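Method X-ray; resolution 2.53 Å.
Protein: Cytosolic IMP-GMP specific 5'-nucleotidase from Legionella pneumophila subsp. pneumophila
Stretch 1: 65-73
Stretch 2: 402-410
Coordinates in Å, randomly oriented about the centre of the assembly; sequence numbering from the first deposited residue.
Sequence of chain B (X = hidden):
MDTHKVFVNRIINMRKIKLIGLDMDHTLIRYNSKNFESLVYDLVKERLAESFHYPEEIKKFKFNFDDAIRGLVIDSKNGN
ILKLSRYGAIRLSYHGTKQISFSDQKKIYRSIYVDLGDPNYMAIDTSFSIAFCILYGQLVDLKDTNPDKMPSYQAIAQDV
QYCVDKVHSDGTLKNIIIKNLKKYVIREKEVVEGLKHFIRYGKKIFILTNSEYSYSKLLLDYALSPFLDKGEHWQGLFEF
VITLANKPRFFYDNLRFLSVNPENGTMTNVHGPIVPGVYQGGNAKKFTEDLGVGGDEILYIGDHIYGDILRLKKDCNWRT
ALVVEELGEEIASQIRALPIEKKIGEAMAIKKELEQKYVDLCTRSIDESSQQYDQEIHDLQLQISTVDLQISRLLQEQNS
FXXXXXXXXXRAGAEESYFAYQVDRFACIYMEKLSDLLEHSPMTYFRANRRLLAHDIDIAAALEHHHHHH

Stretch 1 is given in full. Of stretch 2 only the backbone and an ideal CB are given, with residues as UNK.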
# COMPACT_ATOMS: atom_id res chain seq x y z
N PHE B 65 -8.68 -8.92 36.73
CA PHE B 65 -7.35 -8.60 36.20
C PHE B 65 -6.63 -9.76 35.52
O PHE B 65 -5.98 -9.57 34.50
CB PHE B 65 -6.49 -8.06 37.34
CG PHE B 65 -5.26 -7.34 36.88
CD1 PHE B 65 -4.02 -7.66 37.41
CD2 PHE B 65 -5.35 -6.30 35.95
CE1 PHE B 65 -2.88 -6.95 37.03
CE2 PHE B 65 -4.22 -5.59 35.56
CZ PHE B 65 -2.98 -5.91 36.10
N ASP B 66 -6.74 -10.96 36.07
CA ASP B 66 -6.04 -12.09 35.48
C ASP B 66 -6.69 -12.76 34.27
O ASP B 66 -6.10 -13.70 33.73
CB ASP B 66 -5.76 -13.14 36.55
CG ASP B 66 -4.82 -12.64 37.63
OD1 ASP B 66 -3.73 -12.12 37.29
OD2 ASP B 66 -5.18 -12.76 38.83
N ASP B 67 -7.86 -12.31 33.84
CA ASP B 67 -8.50 -12.93 32.67
C ASP B 67 -7.71 -12.71 31.39
O ASP B 67 -7.92 -13.41 30.39
CB ASP B 67 -9.93 -12.40 32.48
CG ASP B 67 -10.92 -13.06 33.42
OD1 ASP B 67 -10.71 -14.26 33.74
OD2 ASP B 67 -11.91 -12.40 33.82
N ALA B 68 -6.81 -11.74 31.42
CA ALA B 68 -5.97 -11.45 30.27
C ALA B 68 -4.55 -11.09 30.70
O ALA B 68 -4.26 -10.86 31.89
CB ALA B 68 -6.58 -10.33 29.44
N ILE B 69 -3.64 -11.06 29.73
CA ILE B 69 -2.26 -10.74 29.99
C ILE B 69 -1.76 -9.73 28.96
O ILE B 69 -2.43 -9.51 27.95
CB ILE B 69 -1.44 -12.05 29.98
CG1 ILE B 69 -0.66 -12.13 31.28
CG2 ILE B 69 -0.56 -12.17 28.74
CD1 ILE B 69 0.19 -13.36 31.37
N ARG B 70 -0.62 -9.09 29.22
CA ARG B 70 -0.11 -8.11 28.27
C ARG B 70 0.45 -8.77 27.01
O ARG B 70 0.94 -9.89 27.07
CB ARG B 70 0.96 -7.25 28.93
CG ARG B 70 1.56 -6.16 28.03
CD ARG B 70 2.55 -5.31 28.78
NE ARG B 70 3.06 -4.20 28.00
CZ ARG B 70 3.85 -3.25 28.49
NH1 ARG B 70 4.23 -3.28 29.76
NH2 ARG B 70 4.28 -2.26 27.70
N GLY B 71 0.36 -8.07 25.88
CA GLY B 71 0.89 -8.58 24.63
C GLY B 71 -0.06 -9.30 23.69
O GLY B 71 0.30 -9.60 22.56
N LEU B 72 -1.29 -9.55 24.14
CA LEU B 72 -2.26 -10.26 23.32
C LEU B 72 -2.70 -9.48 22.10
O LEU B 72 -2.61 -8.25 22.06
CB LEU B 72 -3.48 -10.65 24.16
CG LEU B 72 -3.17 -11.47 25.41
CD1 LEU B 72 -4.47 -11.97 26.03
CD2 LEU B 72 -2.23 -12.63 25.06
N VAL B 73 -3.20 -10.20 21.10
CA VAL B 73 -3.66 -9.60 19.85
C VAL B 73 -5.16 -9.86 19.63
O VAL B 73 -5.64 -10.97 19.83
CB VAL B 73 -2.91 -10.18 18.63
CG1 VAL B 73 -3.51 -9.63 17.35
CG2 VAL B 73 -1.42 -9.87 18.72
N UNK B 402 2.27 -19.40 36.25
CA UNK B 402 1.95 -18.26 35.41
C UNK B 402 0.45 -18.20 35.16
O UNK B 402 -0.28 -19.13 35.50
CB UNK B 402 2.71 -18.33 34.09
N UNK B 403 0.01 -17.10 34.56
CA UNK B 403 -1.39 -16.89 34.23
C UNK B 403 -1.98 -18.15 33.59
O UNK B 403 -1.51 -18.60 32.54
CB UNK B 403 -1.54 -15.69 33.29
N UNK B 404 -3.00 -18.75 34.22
CA UNK B 404 -3.62 -19.97 33.68
C UNK B 404 -4.10 -19.97 32.23
O UNK B 404 -3.96 -20.97 31.53
CB UNK B 404 -4.83 -20.31 34.56
N UNK B 405 -4.65 -18.85 31.76
CA UNK B 405 -5.11 -18.79 30.39
C UNK B 405 -4.03 -18.47 29.36
O UNK B 405 -4.05 -19.02 28.25
CB UNK B 405 -6.22 -17.75 30.29
N UNK B 406 -3.07 -17.62 29.71
CA UNK B 406 -2.08 -17.18 28.73
C UNK B 406 -0.60 -17.49 28.91
O UNK B 406 0.19 -17.25 28.00
CB UNK B 406 -2.20 -15.66 28.62
N UNK B 407 -0.22 -18.02 30.06
CA UNK B 407 1.18 -18.34 30.28
C UNK B 407 1.96 -17.02 30.38
O UNK B 407 1.39 -16.00 30.73
CB UNK B 407 1.73 -19.23 29.16
N UNK B 408 3.25 -17.05 30.06
CA UNK B 408 4.12 -15.87 30.16
C UNK B 408 3.93 -14.77 29.14
O UNK B 408 3.53 -15.01 27.99
CB UNK B 408 5.58 -16.33 30.07
N UNK B 409 4.25 -13.55 29.56
CA UNK B 409 4.16 -12.39 28.70
C UNK B 409 5.24 -12.44 27.62
O UNK B 409 4.96 -12.13 26.47
CB UNK B 409 4.28 -11.11 29.52
N UNK B 410 6.45 -12.84 28.00
CA UNK B 410 7.57 -12.87 27.07
C UNK B 410 7.79 -14.17 26.28
O UNK B 410 8.57 -14.20 25.33
CB UNK B 410 8.85 -12.56 27.86

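Stretch 1 offers its partner a run of backbone carbonyls at Asp66 and Asp67, then the aliphatic side chains of Ile69 and Leu72 around a type II beta turn. Neither stretch forms a regular helix or strand, so each position has to be read on its own.

Position 402 leaves sideways, with nothing of stretch 1 within 5.5 Å of its ideal CB; the contact hardly constrains it. It is Tyr402, whose ring leads away and whose hydroxyl is bonded elsewhere in the structure.

Position 403 points toward stretch 1. Its ideal CB lies 3.5 Å from Ile69 CD1, which is tight, and 5.0 Å from Asp66 O, a carbonyl in want of a donor. A side chain that is slim at CB and carries a donor two or three bonds out would suit: Asn fits, Gln might curl back, while the hydroxyl of Ser would fall short. The residue is Asn403: its ND2 donates to Asp66 O at 2.7 Å, while its OD1 accepts from the backbone N of position 406, also at 2.7 Å. One amide thus holds the partner and its own loop together, helped by the backbone bond from N of position 407 to Asn403 O at 2.9 Å.

Position 404 sits sideways over open space, with phi near -52°, a value that proline accepts along with most residues. Pro404 is found there, and its ring stays clear of stretch 1.

Position 405 points toward the same carbonyls, its ideal CB 4.7 Å from Asp67 O and 5.3 Å from Asp66 O. A donor is wanted, and the nearby Asp67 carboxylate favours a positive one, so Lys or Arg would fit, with Gln a neutral choice. Lys405 brings NZ to 3.1 Å from Asp67 O in a hydrogen bond; Asp67 OD1, 4.5 Å from that NZ, is too far for a salt bridge. A water accepts from Lys405 N and donates to Asp66 O.

Position 406 also points toward stretch 1, with its ideal CB 3.9 Å from Ile69 CG2 and 4.7 Å from Leu72 CD2. The aliphatic surroundings suit Leu, Met or an aromatic, but Asp67 O within reach rewards an aromatic that also donates. Trp406 answers both demands. Its NE1 donates to Asp67 O at 3.1 Å, near the ring plane, and Leu72 CD1 lies over one face, 3.4 Å from the centroid of the six-membered ring, in a CH-pi contact.

Position 407 points away and has phi 68° with psi -154°, a combination that glycine takes most easily and that strains any residue with a CB; stretch 1 offers no partner. Glu407 occupies it nonetheless, its carboxylate bonded elsewhere in the structure; its backbone O lies 3.0 Å from Ile69 CD1.

Position 408 points away with nothing of stretch 1 near its ideal CB, so polar or apolar would do; it is Arg408.

Position 409 runs sideways past Arg70 O, 4.3 Å from its ideal CB, and Ile69 CG2 at 5.0 Å. A compact aliphatic such as Val, Ile or Leu suits. Val409 sets CG2 4.0 Å from Ile69 CD1 and CG1 3.9 Å from Arg70 O.

Position 410 points away, equally unconstrained by this contact, and is Phe410.

Stretch 2, residues 402-410: YNPKWERVF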
# COMPACT_ATOMS: atom_id res chain seq x y z
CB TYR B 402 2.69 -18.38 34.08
CG TYR B 402 4.17 -18.63 34.24
CD1 TYR B 402 5.02 -17.62 34.69
CD2 TYR B 402 4.73 -19.88 33.96
CE1 TYR B 402 6.38 -17.83 34.84
CE2 TYR B 402 6.10 -20.11 34.11
CZ TYR B 402 6.92 -19.07 34.56
OH TYR B 402 8.29 -19.25 34.69
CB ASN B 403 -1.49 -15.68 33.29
CG ASN B 403 -2.89 -15.44 32.80
OD1 ASN B 403 -3.42 -16.22 32.00
ND2 ASN B 403 -3.53 -14.37 33.30
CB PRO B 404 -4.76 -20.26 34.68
CG PRO B 404 -5.00 -18.96 35.37
CD PRO B 404 -3.62 -18.38 35.50
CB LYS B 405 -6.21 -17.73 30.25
CG LYS B 405 -7.52 -18.06 30.95
CD LYS B 405 -8.52 -16.88 30.92
CE LYS B 405 -9.10 -16.63 29.53
NZ LYS B 405 -10.08 -15.48 29.50
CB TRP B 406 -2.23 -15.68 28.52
CG TRP B 406 -3.61 -15.28 28.22
CD1 TRP B 406 -4.56 -14.83 29.11
CD2 TRP B 406 -4.25 -15.33 26.95
NE1 TRP B 406 -5.75 -14.60 28.46
CE2 TRP B 406 -5.59 -14.90 27.13
CE3 TRP B 406 -3.82 -15.70 25.67
CZ2 TRP B 406 -6.50 -14.83 26.07
CZ3 TRP B 406 -4.72 -15.62 24.63
CH2 TRP B 406 -6.04 -15.19 24.83
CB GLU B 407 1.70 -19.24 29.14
CG GLU B 407 1.27 -20.70 29.30
CD GLU B 407 1.07 -21.44 27.98
OE1 GLU B 407 0.85 -22.68 28.01
OE2 GLU B 407 1.10 -20.79 26.90
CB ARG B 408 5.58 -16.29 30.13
CG ARG B 408 6.10 -16.74 31.47
CD ARG B 408 7.48 -17.35 31.37
NE ARG B 408 7.38 -18.79 31.16
CZ ARG B 408 8.44 -19.59 31.10
NH1 ARG B 408 9.66 -19.07 31.23
NH2 ARG B 408 8.28 -20.89 30.92
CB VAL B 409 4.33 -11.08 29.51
CG1 VAL B 409 4.55 -9.91 28.58
CG2 VAL B 409 3.11 -10.84 30.38
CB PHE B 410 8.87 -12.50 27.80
CG PHE B 410 8.93 -11.05 28.25
CD1 PHE B 410 9.54 -10.08 27.45
CD2 PHE B 410 8.38 -10.66 29.47
CE1 PHE B 410 9.61 -8.76 27.86
CE2 PHE B 410 8.45 -9.33 29.89
CZ PHE B 410 9.06 -8.38 29.09
O HOH W 1 -5.91 -16.78 33.37
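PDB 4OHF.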